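Local atomic coordinates of uncharacterized protein DUF1285 (Shewanella baltica, PDB entry 2RA9), a protein that is of unknown function but, as a DUF1285 family member with a fold of repeated structural motifs, possibly takes part in signal transduction. Residues F27-N30 / D34-Y37; I53-D58 / F62-V67; Q110-D115 / G125-L130. All blocks are in the same frame, centred on the assembly; numbering follows the deposited sequence.

Contact 1 of 3, residues F27-N30 / D34-Y37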
loop_
_atom_site.group_PDB
_atom_site.type_symbol
_atom_site.label_atom_id
_atom_site.label_comp_id
_atom_site.label_asym_id
_atom_site.label_seq_id
_atom_site.Cartn_x
_atom_site.Cartn_y
_atom_site.Cartn_z
ATOM N N PHE A 27 -9.419 13.636 2.510
ATOM C CA PHE A 27 -9.144 12.247 2.857
ATOM C C PHE A 27 -7.755 12.194 3.462
ATOM O O PHE A 27 -6.811 12.828 2.961
ATOM C CB PHE A 27 -9.161 11.358 1.605
ATOM C CG PHE A 27 -10.529 11.200 0.977
ATOM C CD1 PHE A 27 -11.013 12.129 0.073
ATOM C CD2 PHE A 27 -11.317 10.105 1.266
ATOM C CE1 PHE A 27 -12.282 11.999 -0.484
ATOM C CE2 PHE A 27 -12.583 9.941 0.701
ATOM C CZ PHE A 27 -13.071 10.871 -0.180
ATOM N N ASP A 28 -7.635 11.408 4.537
ATOM C CA ASP A 28 -6.384 11.243 5.262
ATOM C C ASP A 28 -6.139 9.753 5.496
ATOM O O ASP A 28 -7.080 9.044 5.862
ATOM C CB ASP A 28 -6.445 11.963 6.627
ATOM C CG ASP A 28 -6.474 13.484 6.514
ATOM O OD1 ASP A 28 -5.449 14.062 6.121
ATOM O OD2 ASP A 28 -7.513 14.109 6.785
ATOM N N ILE A 29 -4.893 9.290 5.305
ATOM C CA ILE A 29 -4.468 7.941 5.630
ATOM C C ILE A 29 -3.365 8.051 6.667
ATOM O O ILE A 29 -2.348 8.698 6.441
ATOM C CB ILE A 29 -3.967 7.162 4.407
ATOM C CG1 ILE A 29 -4.991 7.221 3.285
ATOM C CG2 ILE A 29 -3.685 5.704 4.777
ATOM C CD1 ILE A 29 -4.576 6.529 2.008
ATOM N N ASN A 30 -3.585 7.471 7.837
ATOM C CA ASN A 30 -2.567 7.544 8.907
ATOM C C ASN A 30 -1.500 6.484 8.726
ATOM O O ASN A 30 -1.533 5.691 7.767
ATOM C CB ASN A 30 -3.197 7.518 10.309
ATOM C CG ASN A 30 -3.764 6.180 10.715
ATOM O OD1 ASN A 30 -3.485 5.129 10.123
ATOM N ND2 ASN A 30 -4.566 6.221 11.784
ATOM N N ASP A 34 -5.083 3.504 8.223
ATOM C CA ASP A 34 -6.495 3.734 8.440
ATOM C C ASP A 34 -6.893 5.047 7.792
ATOM O O ASP A 34 -6.160 6.044 7.883
ATOM C CB ASP A 34 -6.836 3.715 9.921
ATOM C CG ASP A 34 -6.620 2.353 10.545
ATOM O OD1 ASP A 34 -6.808 1.354 9.836
ATOM O OD2 ASP A 34 -6.252 2.297 11.747
ATOM N N TRP A 35 -8.074 5.074 7.171
ATOM C CA TRP A 35 -8.540 6.241 6.430
ATOM C C TRP A 35 -9.579 7.041 7.202
ATOM O O TRP A 35 -10.426 6.473 7.885
ATOM C CB TRP A 35 -9.208 5.800 5.117
ATOM C CG TRP A 35 -8.384 5.185 4.087
ATOM C CD1 TRP A 35 -7.483 4.135 4.217
ATOM C CD2 TRP A 35 -8.392 5.507 2.705
ATOM N NE1 TRP A 35 -6.958 3.793 3.003
ATOM C CE2 TRP A 35 -7.486 4.627 2.055
ATOM C CE3 TRP A 35 -9.060 6.478 1.933
ATOM C CZ2 TRP A 35 -7.245 4.679 0.682
ATOM C CZ3 TRP A 35 -8.806 6.536 0.587
ATOM C CH2 TRP A 35 -7.935 5.616 -0.032
ATOM N N THR A 36 -9.543 8.353 7.017
ATOM C CA THR A 36 -10.677 9.223 7.372
ATOM C C THR A 36 -11.086 10.082 6.198
ATOM O O THR A 36 -10.286 10.332 5.296
ATOM C CB THR A 36 -10.378 10.131 8.569
ATOM O OG1 THR A 36 -9.268 10.961 8.268
ATOM C CG2 THR A 36 -10.096 9.337 9.801
ATOM N N TYR A 37 -12.338 10.526 6.241
ATOM C CA TYR A 37 -12.894 11.495 5.310
ATOM C C TYR A 37 -13.561 12.552 6.168
ATOM O O TYR A 37 -14.390 12.232 7.005
ATOM C CB TYR A 37 -13.918 10.853 4.407
ATOM C CG TYR A 37 -14.593 11.802 3.419
ATOM C CD1 TYR A 37 -13.863 12.662 2.628
ATOM C CD2 TYR A 37 -15.979 11.802 3.267
ATOM C CE1 TYR A 37 -14.481 13.522 1.703
ATOM C CE2 TYR A 37 -16.603 12.662 2.363
ATOM C CZ TYR A 37 -15.848 13.503 1.567
ATOM O OH TYR A 37 -16.443 14.369 0.628
HETATM O O HOH W 1 -10.138 13.325 6.893
#
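F27 and Y37 carry the aromatic part of this antiparallel hairpin: their rings form an offset stack with centroids 4.3 Å apart and planes 23° from parallel. Y37 CD1 sits over the centre of one face of the F27 ring, and its nearest F27 atom is CZ at 3.4 Å. With CG anti to the backbone N (chi1 178°), Y37 carries its ring over one face of F27. The second apolar pair, I29 and W35, lies side by side. I29 CG1 makes a CH-pi contact 3.8 Å from the centroid of the five-membered ring of W35, while I29 CD1 reaches on to W35 CE2 and CZ2, both at 3.5 Å. F27 CD2 meets the edge of the indole more distantly.

Polar contacts run along the backbones and the other face. D28 and T36 exchange two main-chain bonds, T36 N to D28 O being the shorter at 2.8 Å. Their side chains are bridged by a water that donates to D28 OD2 and accepts from T36 OG1. At the turn, N30 N donates to D34 O, and D34 N returns a bond to N30 OD1 (3.0 Å), approaching from above the amide's carbonyl plane; this side-chain bond helps close the hairpin.

Strand 69-74 runs parallel to strand 27-29 on its other side, where V72 and V74 meet I29. Helix 44-51 packs against the apolar face, with F50 edge-to-face on F27 and A47 and A51 against W35.

Contact 2 of 3, residues I53-D58 / F62-V67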
loop_
_atom_site.group_PDB
_atom_site.type_symbol
_atom_site.label_atom_id
_atom_site.label_comp_id
_atom_site.label_asym_id
_atom_site.label_seq_id
_atom_site.Cartn_x
_atom_site.Cartn_y
_atom_site.Cartn_z
ATOM N N ILE A 53 -9.272 3.834 -6.819
ATOM C CA ILE A 53 -9.017 5.026 -7.659
ATOM C C ILE A 53 -7.912 5.947 -7.097
ATOM O O ILE A 53 -7.776 7.100 -7.489
ATOM C CB ILE A 53 -10.322 5.845 -7.859
ATOM C CG1 ILE A 53 -10.870 6.398 -6.539
ATOM C CG2 ILE A 53 -11.355 5.017 -8.612
ATOM C CD1 ILE A 53 -11.945 7.458 -6.737
ATOM N N LEU A 54 -7.120 5.409 -6.190
ATOM C CA LEU A 54 -5.999 6.099 -5.570
ATOM C C LEU A 54 -4.725 5.938 -6.368
ATOM O O LEU A 54 -4.350 4.816 -6.755
ATOM C CB LEU A 54 -5.770 5.551 -4.164
ATOM C CG LEU A 54 -4.702 6.176 -3.290
ATOM C CD1 LEU A 54 -5.021 7.585 -2.842
ATOM C CD2 LEU A 54 -4.416 5.286 -2.048
ATOM N N HIS A 55 -4.065 7.069 -6.610
ATOM C CA HIS A 55 -2.783 7.144 -7.319
ATOM C C HIS A 55 -1.811 8.026 -6.569
ATOM O O HIS A 55 -2.232 8.970 -5.894
ATOM C CB HIS A 55 -2.963 7.797 -8.693
ATOM C CG HIS A 55 -3.958 7.117 -9.576
ATOM N ND1 HIS A 55 -3.598 6.425 -10.717
ATOM C CD2 HIS A 55 -5.305 7.011 -9.489
ATOM C CE1 HIS A 55 -4.689 5.956 -11.310
ATOM N NE2 HIS A 55 -5.734 6.286 -10.577
ATOM N N CYS A 56 -0.511 7.763 -6.753
ATOM C CA CYS A 56 0.558 8.643 -6.326
ATOM C C CYS A 56 1.269 9.139 -7.592
ATOM O O CYS A 56 1.794 8.336 -8.378
ATOM C CB CYS A 56 1.562 7.899 -5.470
ATOM S SG CYS A 56 2.839 8.905 -4.733
ATOM N N ILE A 57 1.192 10.449 -7.808
ATOM C CA ILE A 57 1.728 11.133 -8.991
ATOM C C ILE A 57 2.657 12.208 -8.480
ATOM O O ILE A 57 2.228 13.092 -7.732
ATOM C CB ILE A 57 0.596 11.738 -9.801
ATOM C CG1 ILE A 57 -0.309 10.595 -10.291
ATOM C CG2 ILE A 57 1.104 12.482 -11.071
ATOM C CD1 ILE A 57 -1.691 10.986 -10.580
ATOM N N ASP A 58 3.938 12.114 -8.846
ATOM C CA ASP A 58 4.946 13.065 -8.367
ATOM C C ASP A 58 4.865 13.243 -6.853
ATOM O O ASP A 58 4.890 14.361 -6.314
ATOM C CB ASP A 58 4.865 14.415 -9.077
ATOM C CG ASP A 58 4.964 14.305 -10.580
ATOM O OD1 ASP A 58 5.806 13.515 -11.048
ATOM O OD2 ASP A 58 4.210 15.052 -11.282
ATOM N N PHE A 62 -3.864 11.229 -4.918
ATOM C CA PHE A 62 -5.132 11.681 -5.448
ATOM C C PHE A 62 -6.071 10.525 -5.641
ATOM O O PHE A 62 -5.630 9.406 -5.909
ATOM C CB PHE A 62 -4.928 12.325 -6.859
ATOM C CG PHE A 62 -3.934 13.440 -6.887
ATOM C CD1 PHE A 62 -2.588 13.163 -7.052
ATOM C CD2 PHE A 62 -4.340 14.743 -6.751
ATOM C CE1 PHE A 62 -1.657 14.171 -7.044
ATOM C CE2 PHE A 62 -3.389 15.771 -6.761
ATOM C CZ PHE A 62 -2.062 15.466 -6.851
ATOM N N LEU A 63 -7.354 10.806 -5.475
ATOM C CA LEU A 63 -8.412 9.950 -5.958
ATOM C C LEU A 63 -8.808 10.514 -7.330
ATOM O O LEU A 63 -9.095 11.723 -7.468
ATOM C CB LEU A 63 -9.605 9.942 -5.006
ATOM C CG LEU A 63 -9.298 9.560 -3.569
ATOM C CD1 LEU A 63 -10.581 9.599 -2.713
ATOM C CD2 LEU A 63 -8.645 8.170 -3.468
ATOM N N ILE A 64 -8.843 9.637 -8.320
ATOM C CA ILE A 64 -8.982 10.047 -9.689
ATOM C C ILE A 64 -10.192 9.433 -10.363
ATOM O O ILE A 64 -10.252 8.209 -10.565
ATOM C CB ILE A 64 -7.681 9.684 -10.536
ATOM C CG1 ILE A 64 -6.475 10.433 -9.983
ATOM C CG2 ILE A 64 -7.916 10.016 -12.024
ATOM C CD1 ILE A 64 -6.499 11.940 -10.097
ATOM N N THR A 65 -11.157 10.281 -10.744
ATOM C CA THR A 65 -12.305 9.872 -11.557
ATOM C C THR A 65 -12.491 10.919 -12.661
ATOM O O THR A 65 -11.880 11.983 -12.606
ATOM C CB THR A 65 -13.617 9.805 -10.751
ATOM O OG1 THR A 65 -13.978 11.105 -10.281
ATOM C CG2 THR A 65 -13.518 8.834 -9.599
ATOM N N PRO A 66 -13.265 10.594 -13.709
ATOM C CA PRO A 66 -13.461 11.592 -14.759
ATOM C C PRO A 66 -13.934 12.953 -14.251
ATOM O O PRO A 66 -13.409 13.991 -14.676
ATOM C CB PRO A 66 -14.472 10.926 -15.678
ATOM C CG PRO A 66 -14.149 9.415 -15.527
ATOM C CD PRO A 66 -13.840 9.294 -14.057
ATOM N N VAL A 67 -14.893 12.959 -13.339
ATOM C CA VAL A 67 -15.534 14.192 -12.917
ATOM C C VAL A 67 -14.830 14.838 -11.736
ATOM O O VAL A 67 -14.823 16.062 -11.614
ATOM C CB VAL A 67 -17.015 13.946 -12.569
ATOM C CG1 VAL A 67 -17.677 15.216 -12.060
ATOM C CG2 VAL A 67 -17.760 13.384 -13.800
HETATM O O HOH W 2 -8.475 6.088 -11.158
#
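The H55 imidazole has F62 O near its plane at one edge and a water in plane at another, 2.8 Å from NE2. That water donates to I64 O, tying the ring to the facing strand. I64 meets the imidazole obliquely, its CB and CG1 both 3.7 Å from H55 CD2. At the edge of the F62 ring lies I57 O, 4.1 Å from CE1, a loose approach.

The backbones are joined by H55 and F62, which exchange two nearly straight bonds, H55 N to F62 O measuring 2.9 Å, and by I64 N donating to I53 O. On the opposite sheet face from H55 and F62, L54 CD1 touches L63 CD2 at 3.7 Å. I53 has CG1 between the backbone N and the carbonyl carbon (chi1 63°), which brings CD1 across to T65 CG2 at 3.5 Å and L63 CB at 3.8 Å. An alanine here would lack CG1 and CD1 and is likely to open a gap beside the T65 methyl and L63 CB.

The hairpin lies at one edge of its sheet, strand 54-57 being outermost on that side. Strand 69-74 flanks strand 60-64 on its other side, V72 packing on L54 and L63. Beyond strand 54-57, R124 hydrogen-bonds to the backbone of L54 and C56, and L126 and P78 pack on L54.

Contact 3 of 3, residues Q110-D115 / G125-L130. With EDO (1,2-ethanediol), chain F.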
loop_
_atom_site.group_PDB
_atom_site.type_symbol
_atom_site.label_atom_id
_atom_site.label_comp_id
_atom_site.label_asym_id
_atom_site.label_seq_id
_atom_site.Cartn_x
_atom_site.Cartn_y
_atom_site.Cartn_z
ATOM N N GLN A 110 12.531 -5.087 -5.605
ATOM C CA GLN A 110 12.253 -3.657 -5.702
ATOM C C GLN A 110 11.867 -3.026 -4.367
ATOM O O GLN A 110 11.461 -1.868 -4.291
ATOM C CB GLN A 110 11.143 -3.433 -6.717
ATOM C CG GLN A 110 11.551 -3.803 -8.163
ATOM C CD GLN A 110 10.380 -3.675 -9.114
ATOM O OE1 GLN A 110 9.680 -2.661 -9.110
ATOM N NE2 GLN A 110 10.138 -4.715 -9.908
HETATM N N MSE A 111 12.045 -3.764 -3.283
HETATM C CA MSE A 111 11.716 -3.256 -1.968
HETATM C C MSE A 111 12.525 -2.022 -1.634
HETATM O O MSE A 111 13.677 -1.863 -2.082
HETATM C CB MSE A 111 11.953 -4.336 -0.933
HETATM C CG MSE A 111 13.425 -4.585 -0.603
HETATM SE SE MSE A 111 13.582 -5.895 0.826
HETATM C CE MSE A 111 15.490 -5.730 0.946
ATOM N N LYS A 112 11.964 -1.175 -0.778
ATOM C CA LYS A 112 12.659 -0.004 -0.286
ATOM C C LYS A 112 12.649 -0.021 1.227
ATOM O O LYS A 112 11.639 -0.368 1.845
ATOM C CB LYS A 112 11.968 1.245 -0.856
ATOM C CG LYS A 112 12.283 2.577 -0.206
ATOM C CD LYS A 112 11.559 3.700 -0.940
ATOM C CE LYS A 112 10.061 3.735 -0.588
ATOM N NZ LYS A 112 9.432 5.007 -1.010
ATOM N N LEU A 113 13.789 0.329 1.824
ATOM C CA LEU A 113 13.921 0.378 3.267
ATOM C C LEU A 113 14.177 1.782 3.735
ATOM O O LEU A 113 14.920 2.516 3.107
ATOM C CB LEU A 113 15.080 -0.522 3.770
ATOM C CG LEU A 113 14.854 -2.027 3.726
ATOM C CD1 LEU A 113 14.498 -2.556 2.330
ATOM C CD2 LEU A 113 16.024 -2.821 4.312
ATOM N N THR A 114 13.613 2.100 4.886
ATOM C CA THR A 114 14.015 3.270 5.634
ATOM C C THR A 114 14.724 2.730 6.865
ATOM O O THR A 114 15.042 1.551 6.936
ATOM C CB THR A 114 12.798 4.114 6.008
ATOM O OG1 THR A 114 11.948 3.341 6.850
ATOM C CG2 THR A 114 12.058 4.571 4.728
ATOM N N ASP A 115 14.941 3.555 7.872
ATOM C CA ASP A 115 15.467 3.007 9.125
ATOM C C ASP A 115 14.394 2.399 9.994
ATOM O O ASP A 115 14.692 1.759 11.005
ATOM C CB ASP A 115 16.259 4.065 9.859
ATOM C CG ASP A 115 17.402 4.557 9.025
ATOM O OD1 ASP A 115 18.162 3.700 8.462
ATOM O OD2 ASP A 115 17.504 5.790 8.867
ATOM N N GLY A 125 1.647 3.911 -8.597
ATOM C CA GLY A 125 2.616 4.683 -7.823
ATOM C C GLY A 125 2.538 4.428 -6.331
ATOM O O GLY A 125 3.228 5.077 -5.531
ATOM N N LEU A 126 1.684 3.491 -5.934
ATOM C CA LEU A 126 1.466 3.202 -4.526
ATOM C C LEU A 126 2.508 2.237 -3.965
ATOM O O LEU A 126 2.886 1.273 -4.634
ATOM C CB LEU A 126 0.094 2.615 -4.297
ATOM C CG LEU A 126 -1.104 3.427 -4.848
ATOM C CD1 LEU A 126 -2.448 2.682 -4.635
ATOM C CD2 LEU A 126 -1.130 4.837 -4.324
ATOM N N TRP A 127 2.919 2.493 -2.728
ATOM C CA TRP A 127 3.815 1.604 -1.973
ATOM C C TRP A 127 3.037 1.069 -0.790
ATOM O O TRP A 127 2.215 1.794 -0.187
ATOM C CB TRP A 127 5.036 2.398 -1.469
ATOM C CG TRP A 127 5.993 2.747 -2.555
ATOM C CD1 TRP A 127 5.874 3.780 -3.452
ATOM C CD2 TRP A 127 7.199 2.063 -2.906
ATOM N NE1 TRP A 127 6.940 3.797 -4.309
ATOM C CE2 TRP A 127 7.768 2.752 -3.995
ATOM C CE3 TRP A 127 7.861 0.936 -2.409
ATOM C CZ2 TRP A 127 8.960 2.351 -4.582
ATOM C CZ3 TRP A 127 9.030 0.563 -2.975
ATOM C CH2 TRP A 127 9.570 1.253 -4.054
ATOM N N GLY A 128 3.268 -0.198 -0.461
ATOM C CA GLY A 128 2.708 -0.813 0.713
ATOM C C GLY A 128 3.780 -0.994 1.774
ATOM O O GLY A 128 4.840 -1.542 1.482
ATOM N N LYS A 129 3.520 -0.541 3.000
ATOM C CA LYS A 129 4.415 -0.737 4.125
ATOM C C LYS A 129 4.169 -2.136 4.694
ATOM O O LYS A 129 3.047 -2.474 4.978
ATOM C CB LYS A 129 4.144 0.293 5.229
ATOM C CG LYS A 129 5.051 0.109 6.419
ATOM C CD LYS A 129 5.078 1.288 7.369
ATOM C CE LYS A 129 3.819 1.445 8.112
ATOM N NZ LYS A 129 3.849 2.611 9.054
ATOM N N LEU A 130 5.219 -2.904 4.955
ATOM C CA LEU A 130 5.028 -4.191 5.624
ATOM C C LEU A 130 4.634 -4.005 7.075
ATOM O O LEU A 130 5.337 -3.319 7.838
ATOM C CB LEU A 130 6.331 -5.011 5.588
ATOM C CG LEU A 130 6.779 -5.580 4.249
ATOM C CD1 LEU A 130 7.970 -6.460 4.433
ATOM C CD2 LEU A 130 5.628 -6.382 3.637
HETATM C C1 EDO F . 8.179 -3.630 9.995
HETATM O O1 EDO F . 8.761 -2.543 10.728
HETATM C C2 EDO F . 8.556 -3.556 8.520
HETATM O O2 EDO F . 7.967 -2.403 7.875
#
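K112 lies across one face of the W127 indole, the two side chains crossing at about a right angle. This is the close part of a small surface contact. K112 CE stands 3.9 Å from the centroid of the six-membered ring, 8° off its normal, and NZ lies over the five-membered ring, 4.1 Å from that centroid, a cation-pi interaction. The lysine's CG is anti to the backbone N (chi1 164°) and the chain bends at chi3 (76°), turning CE and NZ over the indole. K112 CB touches the far end of the benzene ring, 3.7 Å from W127 CZ3. Near the plane of the indole, Q110 O faces its edge at 3.7 Å from CH2.

The remainder is loose. The two backbones are well separated, with K112 CA and W127 CA 9.1 Å apart, because strand 118-121 runs between them and bonds to both: K112 pairs with Y119, G128 with L120. P121 of that strand also touches W127 and Q110, whose amide nitrogen is bound to D107. At the far end, L130 O accepts a 2.8 Å bond from O2 of a 1,2-ethanediol, probably a crystallisation additive, which V118 N also binds.

K112 and W127 thus meet through dispersion and the attraction of an ammonium for a pi cloud. Such a contact tolerates water around the charge, which suits its place at the solvent-facing edge strand 112-113 of its sheet.

In the fold
Along the chain the three contacts come in series. Contacts 1 and 2 are hairpins of one six-stranded mixed sheet, both within the N-terminal DUF1285 range; their centres lie 15 Å apart, with strand 69-74 between them, and they touch where F27 meets L63 and where W35 and I29 meet L54. Contact 3 belongs to a second sheet with the same 3-2-1-6-5-4 strand order, in keeping with a fold of repeated motifs. Its centre is about 19 Å from that of contact 1 and 20 Å from that of contact 2. Only contact 2 touches it, C56 and L54 packing on G125 and L126, so edge strand 54-57 meets the segment leading into strand 127-130, probably part of the interface between the two sheets.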